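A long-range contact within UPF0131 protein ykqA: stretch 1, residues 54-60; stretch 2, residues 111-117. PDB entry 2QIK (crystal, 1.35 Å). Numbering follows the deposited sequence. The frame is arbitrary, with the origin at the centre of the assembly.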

ATOM      1  N   GLY A  54      13.742  -9.205   6.811  1.00  9.85           N
ATOM      2  CA  GLY A  54      12.533  -8.462   6.521  1.00 10.86           C
ATOM      3  C   GLY A  54      12.823  -7.035   6.121  1.00  9.08           C
ATOM      4  O   GLY A  54      13.994  -6.648   5.974  1.00  8.17           O
ATOM      5  N   TYR A  55      11.775  -6.255   5.982  1.00  8.35           N
ATOM      6  CA  TYR A  55      11.839  -4.952   5.376  1.00  7.30           C
ATOM      7  C   TYR A  55      11.183  -3.906   6.243  1.00  7.48           C
ATOM      8  O   TYR A  55      10.230  -4.153   6.991  1.00  9.36           O
ATOM      9  N   ILE A  56      11.657  -2.672   6.070  1.00  6.71           N
ATOM     10  CA  ILE A  56      11.044  -1.415   6.548  1.00  6.98           C
ATOM     11  C   ILE A  56      10.336  -0.790   5.353  1.00  6.02           C
ATOM     12  O   ILE A  56      10.927  -0.620   4.292  1.00  7.54           O
ATOM     13  N   TYR A  57       9.078  -0.435   5.534  1.00  6.16           N
ATOM     14  CA  TYR A  57       8.255   0.189   4.518  1.00  6.39           C
ATOM     15  C   TYR A  57       8.222   1.716   4.715  1.00  6.13           C
ATOM     16  O   TYR A  57       8.324   2.202   5.838  1.00  7.70           O
ATOM     17  N   GLY A  58       8.140   2.450   3.628  1.00  6.38           N
ATOM     18  CA  GLY A  58       8.105   3.861   3.714  1.00  6.36           C
ATOM     19  C   GLY A  58       7.831   4.494   2.359  1.00  6.66           C
ATOM     20  O   GLY A  58       7.236   3.885   1.478  1.00  7.34           O
ATOM     21  N   GLU A  59       8.256   5.757   2.218  1.00  7.59           N
ATOM     22  CA  GLU A  59       7.938   6.585   1.070  1.00  7.81           C
ATOM     23  C   GLU A  59       9.203   7.313   0.643  1.00  8.06           C
ATOM     24  O   GLU A  59      10.068   7.576   1.492  1.00  8.29           O
ATOM     25  N   VAL A  60       9.323   7.594  -0.671  1.00  7.45           N
ATOM     26  CA  VAL A  60      10.487   8.313  -1.196  1.00  7.03           C
ATOM     27  C   VAL A  60      10.070   9.685  -1.664  1.00  6.32           C
ATOM     28  O   VAL A  60       9.131   9.813  -2.445  1.00  7.67           O
ATOM     29  N   SER A 111       6.847  -5.874  13.810  1.00 16.15           N
ATOM     30  CA  SER A 111       6.978  -7.004  12.903  1.00 17.23           C
ATOM     31  C   SER A 111       6.708  -6.721  11.456  1.00 14.11           C
ATOM     32  O   SER A 111       7.377  -7.230  10.550  1.00 16.84           O
ATOM     33  N   SER A 112       5.719  -5.868  11.211  1.00 12.07           N
ATOM     34  CA  SER A 112       5.319  -5.561   9.850  1.00 10.18           C
ATOM     35  C   SER A 112       6.323  -4.686   9.085  1.00  9.59           C
ATOM     36  O   SER A 112       6.265  -4.561   7.843  1.00  9.74           O
ATOM     37  N   GLY A 113       7.217  -4.049   9.824  1.00  8.04           N
ATOM     38  CA  GLY A 113       8.098  -3.100   9.256  1.00  7.28           C
ATOM     39  C   GLY A 113       7.439  -1.809   8.788  1.00  6.00           C
ATOM     40  O   GLY A 113       8.077  -0.986   8.121  1.00  7.02           O
ATOM     41  N   ASP A 114       6.185  -1.593   9.159  1.00  6.34           N
ATOM     42  CA  ASP A 114       5.389  -0.516   8.586  1.00  6.19           C
ATOM     43  C   ASP A 114       4.734   0.260   9.695  1.00  6.27           C
ATOM     44  O   ASP A 114       3.853  -0.225  10.409  1.00  6.71           O
ATOM     45  N   TRP A 115       5.196   1.519   9.862  1.00  5.83           N
ATOM     46  CA  TRP A 115       4.715   2.334  10.949  1.00  6.84           C
ATOM     47  C   TRP A 115       3.228   2.639  10.870  1.00  6.85           C
ATOM     48  O   TRP A 115       2.551   2.678  11.883  1.00  7.51           O
ATOM     49  N   LYS A 116       2.737   2.916   9.672  1.00  6.97           N
ATOM     50  CA  LYS A 116       1.299   3.162   9.532  1.00  7.39           C
ATOM     51  C   LYS A 116       0.476   1.934   9.821  1.00  6.84           C
ATOM     52  O   LYS A 116      -0.613   2.061  10.406  1.00  8.02           O
ATOM     53  N   GLU A 117       0.937   0.780   9.401  1.00  6.42           N
ATOM     54  CA  GLU A 117       0.229  -0.452   9.725  1.00  7.75           C
ATOM     55  C   GLU A 117       0.251  -0.646  11.231  1.00  7.30           C
ATOM     56  O   GLU A 117      -0.788  -0.960  11.826  1.00  8.37           O
TER

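Where a strand meets the turn that leads into a helix, the backbone often fixes the register and the side chains adapt to it. The contact between residues 54-60 and 111-117 of ykqA is a compact example. Its anchor is a nearly linear hydrogen bond from Y57 N to G113 O (2.8 Å), beside which G113 CA makes a CA-H...O contact with Y55 O at 3.3 Å. Glycine suits this point twice over: its phi is positive, and a CB here would lie 1.8 Å from Y55 O, a clash.

Neighbours on the strand take different directions. I56 (chi1 m, chi2 off-well at 145°) points away, whereas Y57 points toward the turn. With chi1 m and chi2 88°, the Y57 ring presents its edge to the carbonyl oxygens of S112 and G113; Y57 CD1 comes within 3.5 Å of S112 O, and Y57 CB lies 3.7 Å from D114 OD1. The Y57 hydroxyl is satisfied elsewhere in the structure. Y55, also m, starts sideways, but its ring leads away.

D114 is the helix N-cap. Its t rotamer carries OD2 to E117 N, which donates a capping bond of 3.2 Å. S112, in p, braces the same turn: S112 OG accepts from D114 N at 3.1 Å and donates to E117 OE2 at 2.7 Å.

Farther along, reach replaces direct packing. E59 (m, t) and K116 (m, then t throughout) both leave their backbones sideways, yet their extended ends approach in a long salt bridge, E59 OE1 to K116 NZ, 3.7 Å. Water 2 bridges this gap, donating to E59 OE1 (2.4 Å) and accepting from K116 NZ (2.5 Å). Water 1 does similar work for the backbones, donating to Y57 O (2.7 Å) and accepting from W115 N (2.9 Å), while the W115 side chain, chi1 t, leads away.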

ATOM      1  CB  TYR A  55      11.165  -4.977   4.001  1.00  8.12           C
ATOM      2  CG  TYR A  55      11.845  -5.872   3.040  1.00  8.96           C
ATOM      3  CD1 TYR A  55      11.486  -7.212   2.982  1.00 10.92           C
ATOM      4  CD2 TYR A  55      12.877  -5.426   2.254  1.00 10.94           C
ATOM      5  CE1 TYR A  55      12.095  -8.039   2.151  1.00 14.50           C
ATOM      6  CE2 TYR A  55      13.517  -6.368   1.344  1.00 12.30           C
ATOM      7  CZ  TYR A  55      13.064  -7.680   1.391  1.00 14.23           C
ATOM      8  OH  TYR A  55      13.680  -8.679   0.577  1.00 18.86           O
ATOM      9  CB  ILE A  56      12.138  -0.420   6.992  1.00  8.07           C
ATOM     10  CG1 ILE A  56      13.012  -1.013   8.082  1.00 10.03           C
ATOM     11  CG2 ILE A  56      11.495   0.899   7.477  1.00  9.23           C
ATOM     12  CD1 ILE A  56      14.474  -0.571   7.973  1.00 10.47           C
ATOM     13  CB  TYR A  57       6.851  -0.404   4.497  1.00  7.13           C
ATOM     14  CG  TYR A  57       6.899  -1.806   3.985  1.00  7.06           C
ATOM     15  CD1 TYR A  57       7.113  -2.913   4.819  1.00  7.33           C
ATOM     16  CD2 TYR A  57       6.906  -2.030   2.618  1.00  7.26           C
ATOM     17  CE1 TYR A  57       7.306  -4.178   4.328  1.00  7.70           C
ATOM     18  CE2 TYR A  57       7.065  -3.301   2.109  1.00  7.30           C
ATOM     19  CZ  TYR A  57       7.281  -4.385   2.957  1.00  7.60           C
ATOM     20  OH  TYR A  57       7.548  -5.630   2.383  1.00  9.68           O
ATOM     21  CB  GLU A  59       6.902   7.657   1.487  1.00  8.51           C
ATOM     22  CG  GLU A  59       5.604   7.073   2.023  1.00  9.07           C
ATOM     23  CD  GLU A  59       4.753   8.013   2.827  1.00 10.91           C
ATOM     24  OE1 GLU A  59       3.929   7.531   3.665  1.00 12.12           O
ATOM     25  OE2 GLU A  59       4.858   9.211   2.758  1.00 14.95           O
ATOM     26  CB  VAL A  60      11.144   7.558  -2.321  1.00  7.18           C
ATOM     27  CG1 VAL A  60      12.328   8.317  -2.917  1.00  9.03           C
ATOM     28  CG2 VAL A  60      11.574   6.138  -1.906  1.00  8.80           C
ATOM     29  CB  SER A 111       6.137  -8.221  13.394  1.00 20.56           C
ATOM     30  OG  SER A 111       4.851  -8.176  12.859  1.00 29.93           O
ATOM     31  CB  SER A 112       3.988  -4.856   9.757  1.00 12.05           C
ATOM     32  OG  SER A 112       4.118  -3.560  10.320  1.00 10.09           O
ATOM     33  CB  ASP A 114       4.373  -1.114   7.588  1.00  6.51           C
ATOM     34  CG  ASP A 114       3.647  -0.058   6.797  1.00  7.44           C
ATOM     35  OD1 ASP A 114       3.332  -0.375   5.611  1.00 10.06           O
ATOM     36  OD2 ASP A 114       3.348   1.028   7.327  1.00  7.35           O
ATOM     37  CB  TRP A 115       5.544   3.650  10.956  1.00  8.55           C
ATOM     38  CG  TRP A 115       5.174   4.653  11.968  1.00 11.32           C
ATOM     39  CD1 TRP A 115       4.781   5.971  11.725  1.00 12.37           C
ATOM     40  CD2 TRP A 115       5.378   4.559  13.313  1.00 13.84           C
ATOM     41  NE1 TRP A 115       4.600   6.630  12.867  1.00 17.03           N
ATOM     42  CE2 TRP A 115       4.956   5.814  13.886  1.00 12.76           C
ATOM     43  CE3 TRP A 115       5.740   3.546  14.163  1.00 17.02           C
ATOM     44  CZ2 TRP A 115       4.955   6.097  15.242  1.00 17.72           C
ATOM     45  CZ3 TRP A 115       5.785   3.896  15.600  1.00 18.68           C
ATOM     46  CH2 TRP A 115       5.389   5.098  16.072  1.00 18.30           C
ATOM     47  CB  LYS A 116       1.021   3.716   8.134  1.00  9.37           C
ATOM     48  CG  LYS A 116       1.414   5.074   7.830  1.00 11.41           C
ATOM     49  CD  LYS A 116       0.817   5.678   6.620  1.00 13.48           C
ATOM     50  CE  LYS A 116       1.166   7.087   6.604  1.00 14.42           C
ATOM     51  NZ  LYS A 116       0.693   7.771   5.456  1.00 15.34           N
ATOM     52  CB  GLU A 117       0.909  -1.604   8.994  1.00  8.07           C
ATOM     53  CG  GLU A 117       0.205  -2.967   9.127  1.00  9.50           C
ATOM     54  CD  GLU A 117       0.512  -3.785  10.312  1.00  8.58           C
ATOM     55  OE1 GLU A 117      -0.194  -4.821  10.483  1.00 11.61           O
ATOM     56  OE2 GLU A 117       1.478  -3.442  11.022  1.00  9.42           O
TER
HETATM   57  O   HOH W   1       6.837   2.885   7.965  1.00  7.99           O
HETATM   58  O   HOH W   2       1.704   6.589   3.540  1.00 23.23           O